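Local coordinates for protein peptidase M28 (Shewanella amazonensis SB2B, PDB 3IIB) that probably acts as a zinc-dependent carboxypeptidase or dipeptidase of the M28 family, with a pair of zinc ions in its active site, at residues 63-68 / 234-239; 305-310 / 376-381; 175-180 / 201-206; 108-113 / 131-136; 140-145 / 391-396. All blocks are in the same frame, centred on the assembly; numbering follows the deposited sequence.

Interaction 4 comes first after residues 63-68, then 140-145 of interaction 5, then interaction 3; 234-239 then closes interaction 1, and 391-396, the other half of interaction 5, follows both segments of interaction 2. Interactions 1 and 4 belong to one large mixed sheet, on opposite sides of the chain's centre and about 41 Å apart between centres. Interaction 2 touches interaction 1, where N237 ND2 probably bonds G309 O in the first turn of helix 308-316; interaction 2 itself, through D376, borders the zinc site. Interactions 3 and 4 pack together through A206 and F133. R140 of interaction 5 packs on T176 of interaction 3, so the 391-396 region adjoins the loop that faces the second subunit.

Interaction 1 of 5, residues 63-68 / 234-239; sequences VYKEPV and TSYNVI
Y64 and I239 open an antiparallel ladder in which six backbone hydrogen bonds join three pairs: Y64 with I239, E66 with N237 and V68 with S235. Y64 N donates to I239 O at 2.8 Å, and I239 N returns the bond to Y64 O. Between these rungs, K65 faces V238 and P67 faces Y236 as non-hydrogen-bonded pairs, where alpha hydrogens approach carbonyl oxygens, as with K65 CA and N237 O at 3.1 Å.

Aromatic contacts occupy both faces of the sheet. With CG between backbone N and carbonyl carbon (chi1 64°), K65 lays its chain over the Y236 ring, CE standing 3.6 Å from the ring centroid in a CH-pi contact, while NZ lies 4.8 Å from that centroid in a cation-pi contact. P67 CB meets Y236 CE2 at 3.8 Å. On the other side, I239 CB sits over one face of the Y64 ring, toward the rim, and I239 CG2 touches Y64 CZ at 3.5 Å.

A water joins E66 to N237, donating to E66 OE1 at 2.8 Å and accepting from N237 ND2. E66 OE1 also bonds H317, N237 ND2 also donates to G309 O, and N237 OD1 takes the backbone N of A301.

These long strands, 62-84 and 220-242, lie between helix 42-57, which V63, K65 and V238 touch, and helix 308-316, which packs on E66, V68 and N237; strand 293-300 continues the sheet beyond V238.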
# COMPACT_ATOMS: atom_id res chain seq x y z
N VAL A 63 -1.68 -39.17 0.22
CA VAL A 63 -2.10 -37.85 0.67
C VAL A 63 -2.81 -38.07 1.98
O VAL A 63 -3.79 -38.84 2.04
CB VAL A 63 -3.06 -37.11 -0.37
CG1 VAL A 63 -3.55 -35.77 0.20
CG2 VAL A 63 -2.40 -36.91 -1.74
N TYR A 64 -2.34 -37.40 3.02
CA TYR A 64 -2.91 -37.62 4.36
C TYR A 64 -2.60 -36.43 5.24
O TYR A 64 -1.86 -35.53 4.86
CB TYR A 64 -2.40 -38.91 4.97
CG TYR A 64 -0.91 -39.06 5.06
CD1 TYR A 64 -0.15 -39.44 3.96
CD2 TYR A 64 -0.24 -38.85 6.26
CE1 TYR A 64 1.25 -39.61 4.06
CE2 TYR A 64 1.12 -38.99 6.36
CZ TYR A 64 1.87 -39.37 5.27
OH TYR A 64 3.23 -39.54 5.40
N LYS A 65 -3.17 -36.45 6.43
CA LYS A 65 -2.93 -35.36 7.36
C LYS A 65 -2.71 -35.84 8.76
O LYS A 65 -3.19 -36.92 9.15
CB LYS A 65 -4.05 -34.34 7.31
CG LYS A 65 -5.41 -34.85 7.75
CD LYS A 65 -6.44 -33.79 7.44
CE LYS A 65 -7.64 -33.91 8.29
NZ LYS A 65 -8.50 -35.05 7.89
N GLU A 66 -2.05 -34.99 9.55
CA GLU A 66 -1.65 -35.33 10.91
C GLU A 66 -1.99 -34.18 11.85
O GLU A 66 -1.71 -33.04 11.53
CB GLU A 66 -0.15 -35.61 10.94
CG GLU A 66 0.19 -36.88 10.11
CD GLU A 66 1.67 -37.25 10.11
OE1 GLU A 66 2.52 -36.40 10.42
OE2 GLU A 66 1.97 -38.41 9.75
N PRO A 67 -2.58 -34.49 12.99
CA PRO A 67 -3.10 -33.39 13.82
C PRO A 67 -2.04 -32.58 14.58
O PRO A 67 -0.97 -33.09 14.98
CB PRO A 67 -4.02 -34.10 14.79
CG PRO A 67 -3.38 -35.43 14.99
CD PRO A 67 -2.85 -35.80 13.62
N VAL A 68 -2.36 -31.31 14.74
CA VAL A 68 -1.52 -30.33 15.41
C VAL A 68 -2.43 -29.53 16.32
O VAL A 68 -3.41 -28.96 15.86
CB VAL A 68 -0.81 -29.41 14.41
CG1 VAL A 68 -0.04 -28.28 15.13
CG2 VAL A 68 0.08 -30.23 13.48
N THR A 234 -7.72 -28.30 16.96
CA THR A 234 -6.86 -29.13 16.09
C THR A 234 -6.76 -28.51 14.70
O THR A 234 -7.78 -28.17 14.10
CB THR A 234 -7.47 -30.53 15.95
OG1 THR A 234 -7.64 -31.10 17.27
CG2 THR A 234 -6.59 -31.43 15.09
N SER A 235 -5.53 -28.38 14.21
CA SER A 235 -5.26 -28.13 12.80
C SER A 235 -4.48 -29.38 12.35
O SER A 235 -4.40 -30.38 13.08
CB SER A 235 -4.44 -26.84 12.61
OG SER A 235 -4.29 -26.50 11.23
N TYR A 236 -3.93 -29.34 11.15
CA TYR A 236 -3.28 -30.49 10.57
C TYR A 236 -2.11 -30.11 9.68
O TYR A 236 -2.21 -29.15 8.90
CB TYR A 236 -4.25 -31.29 9.70
CG TYR A 236 -5.41 -31.85 10.49
CD1 TYR A 236 -6.55 -31.09 10.71
CD2 TYR A 236 -5.34 -33.11 11.05
CE1 TYR A 236 -7.59 -31.60 11.48
CE2 TYR A 236 -6.36 -33.61 11.80
CZ TYR A 236 -7.47 -32.84 12.02
OH TYR A 236 -8.50 -33.34 12.75
N ASN A 237 -1.02 -30.87 9.83
CA ASN A 237 0.03 -30.97 8.81
C ASN A 237 -0.55 -31.80 7.68
O ASN A 237 -1.11 -32.88 7.92
CB ASN A 237 1.28 -31.64 9.40
CG ASN A 237 1.99 -30.79 10.44
OD1 ASN A 237 1.96 -29.55 10.39
ND2 ASN A 237 2.68 -31.46 11.37
N VAL A 238 -0.44 -31.30 6.45
CA VAL A 238 -0.98 -31.98 5.29
C VAL A 238 0.19 -32.50 4.48
O VAL A 238 1.15 -31.74 4.19
CB VAL A 238 -1.86 -31.03 4.45
CG1 VAL A 238 -2.30 -31.67 3.10
CG2 VAL A 238 -3.05 -30.54 5.26
N ILE A 239 0.13 -33.79 4.14
CA ILE A 239 1.29 -34.48 3.62
C ILE A 239 0.93 -35.17 2.30
O ILE A 239 -0.15 -35.82 2.18
CB ILE A 239 1.85 -35.46 4.63
CG1 ILE A 239 2.35 -34.70 5.90
CG2 ILE A 239 2.98 -36.32 3.97
CD1 ILE A 239 2.68 -35.58 7.10
O HOH W 1 2.77 -34.23 12.17

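Interaction 2 of 5, residues 305-310 / 376-381; sequences LGLLGG and DVSMLP
At the start of helix 308-316, beside the zinc site, L307 and G310 meet D376 and the turn that follows it. L307 holds the N-cap position, and its CB is directed at the 376-381 loop: CD1 comes 3.9 Å from S378 OG and 4.1 Å from M379 CE, while CD2 lies against D376 OD1. M379, a selenomethionine, runs antiparallel alongside L307. Its chi2 (-68°) sets SE 3.8 Å from G310 O, and chi3 (-63°) turns CE onto G310 C.

Within the loop, V377 to L380 form a type I beta turn that overlaps the end of a 3-10 segment at V377. G310 CA packs 3.6 Å from D376 O; the glycine lets the two backbones come this close. Two waters make the polar links. One accepts from G310 N in the first turn of the helix and donates to D376 OD1 at 2.6 Å; the other donates to both G310 O and D376 O, the latter at 2.8 Å. D376 also packs on E303, a zinc ligand in a structure of this protein though not bound to zinc in this chain, and its backbone N is held by E329.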
# COMPACT_ATOMS: atom_id res chain seq x y z
N LEU A 305 2.28 -19.22 14.48
CA LEU A 305 2.04 -19.22 15.91
C LEU A 305 3.21 -19.86 16.68
O LEU A 305 3.06 -20.19 17.85
CB LEU A 305 0.74 -19.95 16.23
CG LEU A 305 -0.49 -19.43 15.45
CD1 LEU A 305 -1.74 -20.17 16.01
CD2 LEU A 305 -0.65 -17.91 15.53
N GLY A 306 4.37 -20.02 16.05
CA GLY A 306 5.52 -20.60 16.72
C GLY A 306 5.93 -21.98 16.25
O GLY A 306 6.34 -22.83 17.05
N LEU A 307 5.90 -22.21 14.94
CA LEU A 307 6.34 -23.49 14.38
C LEU A 307 5.61 -24.68 15.00
O LEU A 307 6.17 -25.74 15.12
CB LEU A 307 7.85 -23.70 14.55
CG LEU A 307 8.78 -22.52 14.37
CD1 LEU A 307 10.25 -22.96 14.58
CD2 LEU A 307 8.53 -21.88 13.01
N LEU A 308 4.35 -24.53 15.37
CA LEU A 308 3.67 -25.60 16.08
C LEU A 308 3.58 -26.90 15.25
O LEU A 308 3.77 -27.97 15.78
CB LEU A 308 2.26 -25.16 16.52
CG LEU A 308 2.22 -23.91 17.41
CD1 LEU A 308 0.79 -23.59 17.81
CD2 LEU A 308 3.14 -24.02 18.64
N GLY A 309 3.25 -26.79 13.97
CA GLY A 309 3.22 -27.96 13.12
C GLY A 309 4.58 -28.57 12.89
O GLY A 309 4.72 -29.77 12.92
N GLY A 310 5.60 -27.74 12.70
CA GLY A 310 6.95 -28.28 12.58
C GLY A 310 7.41 -29.05 13.82
O GLY A 310 7.97 -30.14 13.71
N ASP A 376 10.12 -24.34 9.74
CA ASP A 376 9.51 -25.60 10.17
C ASP A 376 10.44 -26.82 10.21
O ASP A 376 10.07 -27.85 10.79
CB ASP A 376 8.33 -25.90 9.27
CG ASP A 376 7.23 -24.86 9.42
OD1 ASP A 376 6.83 -24.65 10.57
OD2 ASP A 376 6.82 -24.25 8.39
N VAL A 377 11.60 -26.72 9.57
CA VAL A 377 12.60 -27.79 9.64
C VAL A 377 13.82 -27.41 10.48
O VAL A 377 14.79 -28.18 10.59
CB VAL A 377 13.04 -28.26 8.22
CG1 VAL A 377 11.82 -28.71 7.45
CG2 VAL A 377 13.80 -27.15 7.48
N SER A 378 13.76 -26.24 11.12
CA SER A 378 14.93 -25.67 11.78
C SER A 378 15.28 -26.44 13.05
O SER A 378 16.38 -26.27 13.57
CB SER A 378 14.73 -24.19 12.09
OG SER A 378 13.68 -23.98 13.03
N MSE A 379 14.34 -27.28 13.55
CA MSE A 379 14.59 -28.06 14.77
C MSE A 379 15.20 -29.41 14.45
O MSE A 379 15.59 -30.18 15.33
CB MSE A 379 13.32 -28.17 15.63
CG MSE A 379 12.30 -29.15 15.14
SE MSE A 379 11.46 -28.61 13.50
CE MSE A 379 10.63 -26.99 14.09
N LEU A 380 15.30 -29.73 13.17
CA LEU A 380 15.64 -31.06 12.77
C LEU A 380 17.14 -31.38 12.81
O LEU A 380 17.51 -32.49 13.15
CB LEU A 380 15.01 -31.42 11.40
CG LEU A 380 13.48 -31.31 11.27
CD1 LEU A 380 13.07 -31.76 9.87
CD2 LEU A 380 12.76 -32.14 12.36
N PRO A 381 18.02 -30.40 12.50
CA PRO A 381 19.46 -30.70 12.66
C PRO A 381 19.89 -31.12 14.04
O PRO A 381 20.73 -31.99 14.16
CB PRO A 381 20.15 -29.41 12.23
CG PRO A 381 19.19 -28.84 11.17
CD PRO A 381 17.81 -29.15 11.78
O HOH W 2 4.69 -25.05 11.93
O HOH W 3 9.40 -30.52 11.10

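Interaction 3 of 5, residues 175-180 / 201-206; sequences GTDHDR and ISNPDA
R180 and D205 meet with their side chains at about a right angle, the guanidinium and carboxylate planes turned 60° apart. The arginine grips side-on: NE donates to D205 OD2 at 2.9 Å in a nearly straight bond, and NH2 reaches the syn lone pair of D205 OD1 at 3.0 Å. R180 bends at chi2 (88°), which turns CD toward S202 OG. From the same face of the carboxylate as NE, S202 OG donates to D205 OD2 at 2.5 Å. That hydroxyl also accepts from D205 N, capping helix 203-213.

Around the helix start, P204 CD presses on D179 O at 3.1 Å, and N203 CB packs on D177 O. The D177 carboxylate and N203 amide stand almost perpendicular; a water accepting from N203 N and ND2 lies 2.6 Å from D177 OD2. D177 OD2 accepts from D179 N in an Asx turn, while D177 OD1 bonds H183 and N203 OD1 bonds R172.

E263 O of the homodimer's second subunit accepts from R180 NH1, and N405 of that subunit bonds R180 N and D179 OD1. With NE, the S202 hydroxyl and V91 N all on D205 OD2, this buried carboxylate is probably kept ionised.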
# COMPACT_ATOMS: atom_id res chain seq x y z
N GLY A 175 8.58 -3.76 8.92
CA GLY A 175 8.37 -3.78 7.47
C GLY A 175 9.33 -2.83 6.84
O GLY A 175 9.78 -1.88 7.49
N THR A 176 9.64 -3.08 5.58
CA THR A 176 10.54 -2.24 4.83
C THR A 176 9.82 -1.26 3.89
O THR A 176 10.48 -0.44 3.23
CB THR A 176 11.47 -3.12 4.01
OG1 THR A 176 10.69 -4.11 3.30
CG2 THR A 176 12.48 -3.82 4.89
N ASP A 177 8.49 -1.32 3.83
CA ASP A 177 7.72 -0.40 2.99
C ASP A 177 7.54 0.99 3.61
O ASP A 177 7.73 1.18 4.80
CB ASP A 177 6.34 -0.97 2.82
CG ASP A 177 5.64 -1.12 4.14
OD1 ASP A 177 6.05 -2.05 4.89
OD2 ASP A 177 4.74 -0.27 4.43
N HIS A 178 7.11 1.96 2.79
CA HIS A 178 6.52 3.20 3.33
C HIS A 178 5.08 3.29 2.84
O HIS A 178 4.59 4.34 2.42
CB HIS A 178 7.36 4.45 2.99
CG HIS A 178 7.59 4.67 1.53
ND1 HIS A 178 7.03 5.72 0.83
CD2 HIS A 178 8.39 4.02 0.65
CE1 HIS A 178 7.42 5.67 -0.43
NE2 HIS A 178 8.26 4.65 -0.56
N ASP A 179 4.39 2.15 2.88
CA ASP A 179 2.95 2.13 2.61
C ASP A 179 2.14 2.23 3.90
O ASP A 179 2.63 1.92 5.00
CB ASP A 179 2.58 0.85 1.90
CG ASP A 179 3.16 0.76 0.53
OD1 ASP A 179 3.12 1.79 -0.22
OD2 ASP A 179 3.67 -0.34 0.19
N ARG A 180 0.90 2.67 3.75
CA ARG A 180 -0.03 2.84 4.85
C ARG A 180 -0.64 1.48 5.17
O ARG A 180 -1.86 1.27 5.09
CB ARG A 180 -1.07 3.89 4.51
CG ARG A 180 -1.77 4.42 5.73
CD ARG A 180 -1.01 5.60 6.29
NE ARG A 180 -1.62 6.09 7.52
CZ ARG A 180 -2.68 6.89 7.58
NH1 ARG A 180 -3.28 7.31 6.48
NH2 ARG A 180 -3.12 7.28 8.77
N ILE A 201 1.71 0.10 13.99
CA ILE A 201 1.22 1.17 13.15
C ILE A 201 2.03 1.19 11.87
O ILE A 201 3.12 0.61 11.82
CB ILE A 201 1.21 2.55 13.84
CG1 ILE A 201 2.65 3.05 14.13
CG2 ILE A 201 0.35 2.50 15.09
CD1 ILE A 201 2.72 4.38 14.93
N SER A 202 1.45 1.78 10.82
CA SER A 202 2.13 1.82 9.54
C SER A 202 3.39 2.62 9.67
O SER A 202 3.51 3.48 10.54
CB SER A 202 1.26 2.41 8.41
OG SER A 202 1.10 3.81 8.51
N ASN A 203 4.32 2.36 8.78
CA ASN A 203 5.54 3.15 8.70
C ASN A 203 5.32 4.67 8.54
O ASN A 203 5.91 5.42 9.30
CB ASN A 203 6.46 2.53 7.64
CG ASN A 203 7.37 1.47 8.24
OD1 ASN A 203 8.33 1.80 8.93
ND2 ASN A 203 6.98 0.21 8.09
N PRO A 204 4.40 5.12 7.64
CA PRO A 204 4.12 6.57 7.56
C PRO A 204 3.57 7.12 8.88
O PRO A 204 3.87 8.23 9.27
CB PRO A 204 3.11 6.66 6.41
CG PRO A 204 3.50 5.47 5.51
CD PRO A 204 3.78 4.39 6.51
N ASP A 205 2.76 6.33 9.59
CA ASP A 205 2.23 6.80 10.86
C ASP A 205 3.33 6.96 11.94
O ASP A 205 3.30 7.88 12.76
CB ASP A 205 1.13 5.83 11.34
CG ASP A 205 -0.13 5.97 10.55
OD1 ASP A 205 -0.66 7.11 10.48
OD2 ASP A 205 -0.59 4.93 10.01
N ALA A 206 4.31 6.08 11.93
CA ALA A 206 5.43 6.16 12.86
C ALA A 206 6.28 7.40 12.49
O ALA A 206 6.71 8.14 13.39
CB ALA A 206 6.26 4.89 12.77
O HOH W 4 10.87 0.33 8.68
O HOH W 5 4.17 -0.02 6.94

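Interaction 4 of 5, residues 108-113 / 131-136; sequences ATIVRF and IAFIDA
F133 lies beside I110 and R112, meeting both obliquely: its CD2 is 3.9 Å from I110 CD1 and 3.7 Å from R112 CG. The guanidinium of R112 stands nearly upright to that ring, the planes 85° apart, and carries D135 OD2 at its edge. NH2 donates to the anti lone pair of D135 OD2 at 2.7 Å, a salt bridge to which NE adds a weak bond. With CG anti to the backbone N (chi1 -178°) the R112 chain runs straight on past the ring, and NE ends beside D135. At the edge of the F113 ring lies F133 O, and A132 CB approaches the same ring obliquely.

Between the two rings, strands 106-113 and 131-134 run parallel, as a beta-alpha-beta unit with helix 116-120 on the connection. Five backbone bonds join the segments, from I131 N to T109 O at 2.9 Å through to D135 N, just beyond the strand, on F113 O. I110, R112, I131 and F133 line one face, with A108 CB touching I131 CG1 at 3.7 Å; helix 203-213 packs there through I209, N210 and L213. N210 also bonds R112 NE and D135 OD2; R172 pairs with D135 OD1.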
# COMPACT_ATOMS: atom_id res chain seq x y z
N ALA A 108 -3.61 7.69 26.07
CA ALA A 108 -2.42 7.84 26.89
C ALA A 108 -1.35 8.57 26.15
O ALA A 108 -1.28 8.49 24.92
CB ALA A 108 -1.88 6.46 27.32
N THR A 109 -0.47 9.21 26.92
CA THR A 109 0.77 9.79 26.39
C THR A 109 1.73 8.68 26.04
O THR A 109 1.83 7.67 26.75
CB THR A 109 1.40 10.70 27.45
OG1 THR A 109 0.45 11.73 27.73
CG2 THR A 109 2.73 11.30 26.99
N ILE A 110 2.44 8.82 24.93
CA ILE A 110 3.44 7.83 24.53
C ILE A 110 4.84 8.23 24.96
O ILE A 110 5.11 9.39 25.28
CB ILE A 110 3.39 7.54 22.99
CG1 ILE A 110 3.93 8.71 22.20
CG2 ILE A 110 1.96 7.16 22.52
CD1 ILE A 110 4.19 8.40 20.76
N VAL A 111 5.73 7.24 25.02
CA VAL A 111 7.16 7.44 25.19
C VAL A 111 7.84 6.63 24.10
O VAL A 111 7.60 5.44 23.96
CB VAL A 111 7.68 7.01 26.59
CG1 VAL A 111 9.21 7.28 26.70
CG2 VAL A 111 6.93 7.69 27.70
N ARG A 112 8.70 7.30 23.34
CA ARG A 112 9.37 6.71 22.21
C ARG A 112 10.71 6.07 22.61
O ARG A 112 11.48 6.65 23.36
CB ARG A 112 9.64 7.78 21.14
CG ARG A 112 10.30 7.24 19.88
CD ARG A 112 10.70 8.37 18.91
NE ARG A 112 11.51 7.82 17.82
CZ ARG A 112 12.76 7.38 17.95
NH1 ARG A 112 13.42 7.52 19.10
NH2 ARG A 112 13.40 6.83 16.91
N PHE A 113 10.97 4.89 22.04
CA PHE A 113 12.23 4.17 22.20
C PHE A 113 12.76 3.82 20.82
O PHE A 113 11.98 3.50 19.93
CB PHE A 113 11.98 2.90 23.05
CG PHE A 113 11.55 3.23 24.45
CD1 PHE A 113 12.50 3.52 25.42
CD2 PHE A 113 10.18 3.38 24.76
CE1 PHE A 113 12.11 3.93 26.71
CE2 PHE A 113 9.79 3.78 26.04
CZ PHE A 113 10.74 4.04 27.01
N ILE A 131 1.91 4.75 27.11
CA ILE A 131 2.03 3.74 26.07
C ILE A 131 3.45 3.79 25.51
O ILE A 131 3.92 4.87 25.13
CB ILE A 131 1.00 3.98 24.97
CG1 ILE A 131 -0.42 3.56 25.46
CG2 ILE A 131 1.34 3.22 23.64
CD1 ILE A 131 -1.58 3.96 24.52
N ALA A 132 4.12 2.65 25.45
CA ALA A 132 5.45 2.59 24.83
C ALA A 132 5.29 2.65 23.32
O ALA A 132 4.35 2.07 22.80
CB ALA A 132 6.21 1.30 25.25
N PHE A 133 6.25 3.30 22.66
CA PHE A 133 6.34 3.34 21.19
C PHE A 133 7.77 2.94 20.80
O PHE A 133 8.71 3.68 21.04
CB PHE A 133 5.92 4.74 20.68
CG PHE A 133 6.25 5.03 19.22
CD1 PHE A 133 6.00 4.08 18.21
CD2 PHE A 133 6.85 6.24 18.87
CE1 PHE A 133 6.34 4.36 16.88
CE2 PHE A 133 7.16 6.53 17.56
CZ PHE A 133 6.93 5.58 16.56
N ILE A 134 7.92 1.75 20.22
CA ILE A 134 9.20 1.33 19.67
C ILE A 134 9.23 1.73 18.21
O ILE A 134 8.35 1.32 17.43
CB ILE A 134 9.41 -0.21 19.76
CG1 ILE A 134 9.42 -0.71 21.20
CG2 ILE A 134 10.73 -0.61 18.96
CD1 ILE A 134 9.52 -2.26 21.40
N ASP A 135 10.22 2.55 17.84
CA ASP A 135 10.28 3.16 16.52
C ASP A 135 11.27 2.49 15.55
O ASP A 135 11.44 2.98 14.43
CB ASP A 135 10.63 4.63 16.65
CG ASP A 135 10.57 5.37 15.32
OD1 ASP A 135 9.56 5.26 14.58
OD2 ASP A 135 11.55 6.09 15.02
N ALA A 136 11.89 1.38 15.93
CA ALA A 136 12.96 0.82 15.11
C ALA A 136 12.52 0.57 13.66
O ALA A 136 11.56 -0.10 13.43
CB ALA A 136 13.48 -0.49 15.70

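Interaction 5 of 5, residues 140-145 / 391-396; sequences RHRDGK and RQDGSD
D393 is where residues 391-396 first meet R142 side chain to side chain: the aliphatic part of the arginine crosses the carboxylate at about a right angle, R142 CG lying 3.8 Å from D393 CG. The guanidinium plane stands 88° to the carboxylate, and the charged ends are joined through a water, which accepts from R142 NH1 and donates to D393 OD2 at 2.9 Å. R142 also makes a cation-pi contact with Y338.

Next comes G394, whose N donates to R142 O at 2.8 Å, on a lone pair of that carbonyl. R142 O belongs to a type I beta turn, H141 to G144, that leads into helix 145-163, while residues 393-395 form an Asx turn where strand 387-392 ends: D393 OD1 accepts from S395 N at 2.9 Å. The touching parts of the two segments run in roughly opposite directions, 154° apart.

At S395 the hydroxyl OG comes within 3.5 Å of R142 CA, and the carbonyl O accepts from R140 NH1 at 2.9 Å. R140 bends at chi3 (-54°), turning NE back after CG has passed 3.1 Å from S395 O. D396 follows, with its CA near the plane of the R140 guanidinium, at the edge. R140 NH1 has a second partner in D399, a salt bridge.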
# COMPACT_ATOMS: atom_id res chain seq x y z
N ARG A 140 16.24 -2.92 4.62
CA ARG A 140 16.00 -3.82 3.49
C ARG A 140 17.28 -4.60 3.16
O ARG A 140 18.33 -3.98 2.93
CB ARG A 140 15.59 -2.99 2.27
CG ARG A 140 15.19 -3.83 1.06
CD ARG A 140 14.89 -2.96 -0.18
NE ARG A 140 13.89 -1.95 0.14
CZ ARG A 140 12.58 -2.16 0.22
NH1 ARG A 140 12.07 -3.32 -0.06
NH2 ARG A 140 11.78 -1.17 0.56
N HIS A 141 17.15 -5.93 3.08
CA HIS A 141 18.26 -6.83 2.72
C HIS A 141 17.75 -8.02 1.94
O HIS A 141 16.68 -8.56 2.21
CB HIS A 141 18.96 -7.34 3.98
CG HIS A 141 19.68 -6.28 4.73
ND1 HIS A 141 20.95 -5.87 4.39
CD2 HIS A 141 19.31 -5.53 5.81
CE1 HIS A 141 21.33 -4.91 5.22
NE2 HIS A 141 20.36 -4.69 6.09
N ARG A 142 18.55 -8.47 0.99
CA ARG A 142 18.19 -9.65 0.22
C ARG A 142 17.91 -10.86 1.09
O ARG A 142 16.98 -11.64 0.81
CB ARG A 142 19.33 -9.99 -0.74
CG ARG A 142 19.11 -11.18 -1.55
CD ARG A 142 20.06 -11.24 -2.71
NE ARG A 142 21.41 -11.57 -2.30
CZ ARG A 142 22.36 -12.02 -3.12
NH1 ARG A 142 22.10 -12.23 -4.41
NH2 ARG A 142 23.57 -12.29 -2.65
N ASP A 143 18.68 -11.00 2.17
CA ASP A 143 18.56 -12.14 3.05
C ASP A 143 17.66 -11.91 4.23
O ASP A 143 17.54 -12.79 5.08
CB ASP A 143 19.94 -12.61 3.53
CG ASP A 143 20.69 -11.57 4.37
OD1 ASP A 143 20.10 -10.53 4.76
OD2 ASP A 143 21.89 -11.80 4.63
N GLY A 144 17.03 -10.73 4.30
CA GLY A 144 16.08 -10.43 5.37
C GLY A 144 16.69 -10.20 6.72
O GLY A 144 15.98 -10.26 7.72
N LYS A 145 17.99 -9.88 6.77
CA LYS A 145 18.69 -9.74 8.04
C LYS A 145 18.19 -8.52 8.83
O LYS A 145 18.30 -8.53 10.06
CB LYS A 145 20.22 -9.69 7.87
CG LYS A 145 20.76 -8.44 7.26
CD LYS A 145 22.29 -8.42 7.19
CE LYS A 145 22.81 -9.24 6.00
NZ LYS A 145 22.35 -8.76 4.65
N ARG A 391 18.30 -20.31 -0.65
CA ARG A 391 18.20 -18.90 -0.26
C ARG A 391 17.46 -18.13 -1.33
O ARG A 391 17.93 -18.04 -2.45
CB ARG A 391 19.59 -18.33 -0.12
CG ARG A 391 20.47 -19.01 0.95
CD ARG A 391 19.92 -18.82 2.35
NE ARG A 391 20.82 -19.37 3.37
CZ ARG A 391 20.55 -19.45 4.67
NH1 ARG A 391 19.37 -19.03 5.15
NH2 ARG A 391 21.46 -19.97 5.51
N GLN A 392 16.32 -17.52 -0.96
CA GLN A 392 15.54 -16.67 -1.86
C GLN A 392 15.91 -15.22 -1.70
O GLN A 392 16.22 -14.80 -0.59
CB GLN A 392 14.06 -16.79 -1.53
CG GLN A 392 13.47 -18.17 -1.82
CD GLN A 392 12.02 -18.21 -1.52
OE1 GLN A 392 11.58 -18.46 -0.37
NE2 GLN A 392 11.23 -17.92 -2.54
N ASP A 393 15.82 -14.47 -2.80
CA ASP A 393 15.94 -13.01 -2.77
C ASP A 393 14.68 -12.42 -2.15
O ASP A 393 13.59 -12.44 -2.74
CB ASP A 393 16.17 -12.44 -4.17
CG ASP A 393 16.42 -10.93 -4.17
OD1 ASP A 393 15.90 -10.19 -3.31
OD2 ASP A 393 17.18 -10.48 -5.04
N GLY A 394 14.82 -11.93 -0.92
CA GLY A 394 13.70 -11.33 -0.22
C GLY A 394 13.78 -9.82 -0.10
O GLY A 394 13.26 -9.22 0.89
N SER A 395 14.46 -9.17 -1.04
CA SER A 395 14.62 -7.69 -0.94
C SER A 395 13.29 -6.96 -0.79
O SER A 395 13.23 -5.96 -0.08
CB SER A 395 15.32 -7.13 -2.17
OG SER A 395 16.65 -7.61 -2.22
N ASP A 396 12.24 -7.45 -1.46
CA ASP A 396 10.91 -6.82 -1.40
C ASP A 396 9.94 -7.52 -0.43
O ASP A 396 8.84 -7.05 -0.23
CB ASP A 396 10.28 -6.71 -2.79
CG ASP A 396 9.91 -8.06 -3.39
OD1 ASP A 396 10.51 -9.10 -2.99
OD2 ASP A 396 9.04 -8.07 -4.31
O HOH W 6 14.41 -7.42 3.41
O HOH W 7 19.50 -12.05 -5.90